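Long-range contact in thiosulfate sulfurtransferase YnjE (Escherichia coli, PDB 2WLR), which catalyses the transfer of sulfur from thiosulfate to cyanide, giving thiocyanate and sulfite, as a periplasmic sulfurtransferase built of rhodanese domains: residues A[73-78]-A[99-104]. Sequence-based numbering, arbitrary orientation.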
loop_
_atom_site.group_PDB
_atom_site.type_symbol
_atom_site.label_atom_id
_atom_site.label_comp_id
_atom_site.label_asym_id
_atom_site.label_seq_id
_atom_site.Cartn_x
_atom_site.Cartn_y
_atom_site.Cartn_z
ATOM N N LEU A 73 -15.225 17.950 -5.012
ATOM C CA LEU A 73 -16.257 17.858 -6.021
ATOM C C LEU A 73 -17.333 18.895 -5.737
ATOM O O LEU A 73 -18.059 18.794 -4.751
ATOM C CB LEU A 73 -16.852 16.452 -6.026
ATOM C CG LEU A 73 -15.923 15.432 -6.690
ATOM C CD1 LEU A 73 -16.239 14.032 -6.213
ATOM C CD2 LEU A 73 -16.052 15.519 -8.211
ATOM N N LYS A 74 -17.428 19.902 -6.596
ATOM C CA LYS A 74 -18.422 20.938 -6.351
ATOM C C LYS A 74 -19.801 20.441 -6.769
ATOM O O LYS A 74 -19.926 19.777 -7.799
ATOM C CB LYS A 74 -18.040 22.222 -7.077
ATOM C CG LYS A 74 -16.739 22.811 -6.552
ATOM C CD LYS A 74 -15.585 22.613 -7.522
ATOM C CE LYS A 74 -15.569 23.706 -8.583
ATOM N NZ LYS A 74 -16.656 23.575 -9.622
ATOM N N THR A 75 -20.826 20.760 -5.966
ATOM C CA THR A 75 -22.194 20.261 -6.179
ATOM C C THR A 75 -22.597 20.197 -7.653
ATOM O O THR A 75 -23.089 19.161 -8.126
ATOM C CB THR A 75 -23.236 21.140 -5.418
ATOM O OG1 THR A 75 -22.973 21.092 -4.007
ATOM C CG2 THR A 75 -24.653 20.670 -5.674
ATOM N N ASP A 76 -22.365 21.293 -8.376
ATOM C CA ASP A 76 -22.897 21.453 -9.725
ATOM C C ASP A 76 -21.858 21.374 -10.830
ATOM O O ASP A 76 -22.209 21.564 -11.971
ATOM C CB ASP A 76 -23.636 22.799 -9.857
ATOM C CG ASP A 76 -24.793 22.940 -8.875
ATOM O OD1 ASP A 76 -25.364 21.917 -8.444
ATOM O OD2 ASP A 76 -25.140 24.096 -8.540
ATOM N N ALA A 77 -20.608 21.065 -10.498
ATOM C CA ALA A 77 -19.578 20.900 -11.533
ATOM C C ALA A 77 -19.792 19.570 -12.266
ATOM O O ALA A 77 -20.220 18.610 -11.642
ATOM C CB ALA A 77 -18.198 20.941 -10.904
ATOM N N PRO A 78 -19.501 19.514 -13.586
ATOM C CA PRO A 78 -19.633 18.232 -14.313
ATOM C C PRO A 78 -18.770 17.107 -13.718
ATOM O O PRO A 78 -17.619 17.320 -13.377
ATOM C CB PRO A 78 -19.161 18.552 -15.738
ATOM C CG PRO A 78 -18.910 20.048 -15.781
ATOM C CD PRO A 78 -18.941 20.596 -14.416
ATOM N N GLY A 99 -26.259 14.285 -3.888
ATOM C CA GLY A 99 -26.476 15.682 -4.221
ATOM C C GLY A 99 -25.795 16.226 -5.467
ATOM O O GLY A 99 -25.985 17.401 -5.804
ATOM N N LEU A 100 -24.999 15.418 -6.165
ATOM C CA LEU A 100 -24.287 15.936 -7.338
ATOM C C LEU A 100 -25.282 16.108 -8.453
ATOM O O LEU A 100 -26.061 15.189 -8.708
ATOM C CB LEU A 100 -23.167 14.997 -7.784
ATOM C CG LEU A 100 -21.960 15.020 -6.870
ATOM C CD1 LEU A 100 -22.293 14.331 -5.597
ATOM C CD2 LEU A 100 -20.715 14.369 -7.520
ATOM N N THR A 101 -25.255 17.268 -9.115
ATOM C CA THR A 101 -26.315 17.628 -10.079
ATOM C C THR A 101 -25.950 17.508 -11.557
ATOM O O THR A 101 -26.811 17.666 -12.418
ATOM C CB THR A 101 -26.834 19.063 -9.807
ATOM O OG1 THR A 101 -25.792 19.994 -10.044
ATOM C CG2 THR A 101 -27.292 19.207 -8.350
ATOM N N HIS A 102 -24.695 17.199 -11.869
ATOM C CA HIS A 102 -24.271 17.165 -13.263
ATOM C C HIS A 102 -23.400 15.934 -13.499
ATOM O O HIS A 102 -22.180 16.050 -13.448
ATOM C CB HIS A 102 -23.483 18.436 -13.578
ATOM C CG HIS A 102 -23.246 18.650 -15.037
ATOM N ND1 HIS A 102 -23.161 17.609 -15.938
ATOM C CD2 HIS A 102 -23.032 19.782 -15.747
ATOM C CE1 HIS A 102 -22.937 18.092 -17.148
ATOM N NE2 HIS A 102 -22.855 19.407 -17.061
ATOM N N ILE A 103 -24.041 14.791 -13.730
ATOM C CA ILE A 103 -23.372 13.486 -13.844
ATOM C C ILE A 103 -23.574 12.943 -15.238
ATOM O O ILE A 103 -24.697 12.667 -15.655
ATOM C CB ILE A 103 -23.924 12.474 -12.829
ATOM C CG1 ILE A 103 -23.809 13.016 -11.405
ATOM C CG2 ILE A 103 -23.174 11.104 -12.918
ATOM C CD1 ILE A 103 -24.492 12.156 -10.381
ATOM N N SER A 104 -22.470 12.814 -15.974
ATOM C CA SER A 104 -22.460 12.339 -17.363
ATOM C C SER A 104 -21.595 11.086 -17.497
ATOM O O SER A 104 -20.947 10.674 -16.530
ATOM C CB SER A 104 -21.833 13.404 -18.254
ATOM O OG SER A 104 -22.559 14.617 -18.214
HETATM O O HOH W 1 -22.240 17.566 -10.247
#
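Pro-78 packs against one face of the His-102 imidazole: its CB stands 3.9 Å from the ring centroid and only 3° off the normal, a centred CH-pi contact. His-102 CG, anti to its own backbone N (chi1 -168°), lies against Pro-78 CA. Beside it, Pro-78 CA approaches His-102 O at 3.5 Å in a CA-H...O contact. This is the close-packed end, where the two loops enter the neighbouring parallel strands 79-82 and 103-105 of the first rhodanese domain; Val-79 shares backbone hydrogen bonds with His-102 and Ser-104. An alanine in place of His-102 would probably leave the Pro-78 ring without its aromatic partner and open a gap beside it. The other end is exposed and polar. Thr-101 OG1 donates to Asp-76 OD1 at 2.5 Å, on the anti side and 35° out of the carboxylate plane, while Thr-101 N donates to Thr-75 O at 3.0 Å. Between the ends a water lies 2.8 Å from Thr-75 O, 2.7 Å from Ala-77 O and 3.0 Å from His-102 N, linking the two loops. The chemistry implies a seam closed by a CH-pi contact beside the sheet and by hydrogen bonds and water toward solvent.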